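Local coordinates for protein nitrite transporter NirC (Salmonella enterica subsp. enterica serovar Typhimurium, PDB 4FC4) that carries nitrite across the bacterial cytoplasmic membrane, in both uptake and export, as a pentameric channel of the formate/nitrite transporter family, at residues 81-85 and 161-165. Residue numbers count along the deposited sequence, not the author numbering.
Sequences TGHTM and NWLVC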
ATOM      1  N   THR B  81      21.867 -10.831 -13.800  1.00 43.01           N
ATOM      2  CA  THR B  81      21.576  -9.530 -14.427  1.00 43.07           C
ATOM      3  C   THR B  81      22.070  -8.392 -13.561  1.00 43.01           C
ATOM      4  O   THR B  81      22.453  -7.355 -14.062  1.00 47.46           O
ATOM      5  CB  THR B  81      20.085  -9.355 -14.799  1.00 42.64           C
ATOM      6  OG1 THR B  81      19.288  -9.637 -13.648  1.00 40.69           O
ATOM      7  CG2 THR B  81      19.705 -10.341 -15.943  1.00 41.39           C
ATOM      8  N   GLY B  82      22.107  -8.605 -12.249  1.00 44.91           N
ATOM      9  CA  GLY B  82      22.605  -7.590 -11.301  1.00 43.49           C
ATOM     10  C   GLY B  82      24.131  -7.620 -11.306  1.00 47.64           C
ATOM     11  O   GLY B  82      24.777  -6.572 -11.206  1.00 49.60           O
ATOM     12  N   HIS B  83      24.697  -8.821 -11.438  1.00 43.04           N
ATOM     13  CA  HIS B  83      26.127  -8.963 -11.591  1.00 46.26           C
ATOM     14  C   HIS B  83      26.674  -8.127 -12.726  1.00 47.19           C
ATOM     15  O   HIS B  83      27.804  -7.575 -12.612  1.00 46.47           O
ATOM     16  CB  HIS B  83      26.539 -10.444 -11.692  1.00 45.19           C
ATOM     17  CG  HIS B  83      26.519 -11.183 -10.371  1.00 44.70           C
ATOM     18  ND1 HIS B  83      27.176 -12.333 -10.182  1.00 47.16           N
ATOM     19  CD2 HIS B  83      25.874 -10.890  -9.153  1.00 49.98           C
ATOM     20  CE1 HIS B  83      27.012 -12.771  -8.908  1.00 49.03           C
ATOM     21  NE2 HIS B  83      26.210 -11.886  -8.267  1.00 52.08           N
ATOM     22  N   THR B  84      25.900  -7.978 -13.820  1.00 47.33           N
ATOM     23  CA  THR B  84      26.421  -7.175 -14.952  1.00 48.19           C
ATOM     24  C   THR B  84      26.805  -5.745 -14.515  1.00 48.91           C
ATOM     25  O   THR B  84      27.898  -5.235 -14.937  1.00 45.85           O
ATOM     26  CB  THR B  84      25.492  -7.092 -16.180  1.00 46.43           C
ATOM     27  OG1 THR B  84      24.326  -6.373 -15.833  1.00 46.14           O
ATOM     28  CG2 THR B  84      25.139  -8.445 -16.736  1.00 46.22           C
ATOM     29  N   MET B  85      25.915  -5.117 -13.700  1.00 46.20           N
ATOM     30  CA  MET B  85      26.189  -3.803 -13.062  1.00 47.34           C
ATOM     31  C   MET B  85      27.269  -3.834 -11.981  1.00 49.02           C
ATOM     32  O   MET B  85      28.201  -3.023 -12.036  1.00 55.70           O
ATOM     33  CB  MET B  85      24.933  -3.160 -12.481  1.00 49.15           C
ATOM     34  CG  MET B  85      25.114  -1.776 -11.850  1.00 48.38           C
ATOM     35  SD  MET B  85      23.484  -1.177 -11.259  1.00 46.58           S
ATOM     36  CE  MET B  85      23.260  -2.108  -9.748  1.00 40.91           C
ATOM     37  N   ASN B 161      16.761  -4.704 -18.295  1.00 41.92           N
ATOM     38  CA  ASN B 161      17.790  -4.711 -17.279  1.00 43.21           C
ATOM     39  C   ASN B 161      18.160  -3.337 -16.786  1.00 43.43           C
ATOM     40  O   ASN B 161      18.680  -3.165 -15.678  1.00 45.89           O
ATOM     41  CB  ASN B 161      19.054  -5.475 -17.721  1.00 45.94           C
ATOM     42  CG  ASN B 161      19.780  -6.081 -16.528  1.00 44.58           C
ATOM     43  OD1 ASN B 161      19.117  -6.405 -15.584  1.00 42.69           O
ATOM     44  ND2 ASN B 161      21.147  -6.208 -16.556  1.00 47.96           N
ATOM     45  N   TRP B 162      17.907  -2.355 -17.620  1.00 45.29           N
ATOM     46  CA  TRP B 162      17.883  -0.978 -17.162  1.00 43.45           C
ATOM     47  C   TRP B 162      16.999  -0.933 -15.956  1.00 44.99           C
ATOM     48  O   TRP B 162      17.431  -0.479 -14.890  1.00 47.75           O
ATOM     49  CB  TRP B 162      17.336  -0.054 -18.258  1.00 40.62           C
ATOM     50  CG  TRP B 162      17.962   1.325 -18.170  1.00 42.03           C
ATOM     51  CD1 TRP B 162      18.718   1.838 -17.118  1.00 42.34           C
ATOM     52  CD2 TRP B 162      17.887   2.407 -19.141  1.00 42.09           C
ATOM     53  NE1 TRP B 162      19.116   3.111 -17.368  1.00 43.13           N
ATOM     54  CE2 TRP B 162      18.644   3.525 -18.567  1.00 46.69           C
ATOM     55  CE3 TRP B 162      17.328   2.548 -20.408  1.00 45.73           C
ATOM     56  CZ2 TRP B 162      18.833   4.748 -19.269  1.00 49.34           C
ATOM     57  CZ3 TRP B 162      17.495   3.782 -21.096  1.00 46.75           C
ATOM     58  CH2 TRP B 162      18.222   4.850 -20.530  1.00 49.47           C
ATOM     59  N   LEU B 163      15.765  -1.439 -16.103  1.00 39.26           N
ATOM     60  CA  LEU B 163      14.760  -1.277 -15.085  1.00 40.56           C
ATOM     61  C   LEU B 163      15.110  -2.149 -13.861  1.00 43.44           C
ATOM     62  O   LEU B 163      15.012  -1.701 -12.731  1.00 40.11           O
ATOM     63  CB  LEU B 163      13.329  -1.573 -15.622  1.00 37.20           C
ATOM     64  CG  LEU B 163      12.710  -0.332 -16.258  1.00 37.51           C
ATOM     65  CD1 LEU B 163      11.493  -0.636 -17.148  1.00 38.16           C
ATOM     66  CD2 LEU B 163      12.369   0.699 -15.164  1.00 36.14           C
ATOM     67  N   VAL B 164      15.522  -3.391 -14.090  1.00 42.90           N
ATOM     68  CA  VAL B 164      15.863  -4.282 -12.983  1.00 42.43           C
ATOM     69  C   VAL B 164      17.128  -3.784 -12.206  1.00 45.81           C
ATOM     70  O   VAL B 164      17.103  -3.736 -10.955  1.00 45.89           O
ATOM     71  CB  VAL B 164      16.000  -5.746 -13.464  1.00 38.99           C
ATOM     72  CG1 VAL B 164      16.350  -6.665 -12.283  1.00 35.32           C
ATOM     73  CG2 VAL B 164      14.730  -6.144 -14.181  1.00 31.54           C
ATOM     74  N   CYS B 165      18.202  -3.424 -12.935  1.00 41.45           N
ATOM     75  CA  CYS B 165      19.311  -2.694 -12.308  1.00 42.28           C
ATOM     76  C   CYS B 165      18.907  -1.379 -11.646  1.00 42.29           C
ATOM     77  O   CYS B 165      19.486  -1.005 -10.630  1.00 49.97           O
ATOM     78  CB  CYS B 165      20.438  -2.456 -13.279  1.00 41.67           C
ATOM     79  SG  CYS B 165      21.308  -4.006 -13.578  1.00 51.30           S
TER
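The axes of segments 81-85, in the first turns of helix 80-93, and 161-165, within helix 150-172, cross at 79° and 9.7 Å apart, and one carboxamide makes the main polar link. CA-to-CB of Asn161 points toward residues 81-85, and the t rotamer (chi1 -151°) lets ND2 donate a nearly linear hydrogen bond to Thr81 O (3.0 Å, 175°). The same carbonyl takes a hydrogen bond from inside its own helix: with chi1 near +66° (p), Thr84 turns OG1 back onto Thr81 O at 2.8 Å. Asn161 ND2 also hydrogen-bonds to Asn233 O, so the amide ties helix 150-172 to helix 219-248 as well. Thr81 CB lies 3.2 Å from Asn161 OD1, while the p rotamer of Thr81 places OG1 for a hydrogen bond with His197 NE2. One turn after Asn161, Cys165 in the m rotamer brings SG to 3.6 Å from Thr81 O and 4.4 Å from Gly82 CA; the backbones come nearest here, 6.0 Å between Gly82 CA and Cys165 CA. Met85 runs out t,t before chi3 turns to 77°, laying SD 3.9 Å from Cys165 CB. His83 points away, hydrogen-bonded to Glu78 and Thr108. Such steep packing of helix 80-93, which begins a short break after helix 67-75, against a membrane-spanning helix fits the aquaporin-like fold of formate/nitrite channels, whose second transmembrane segment is interrupted.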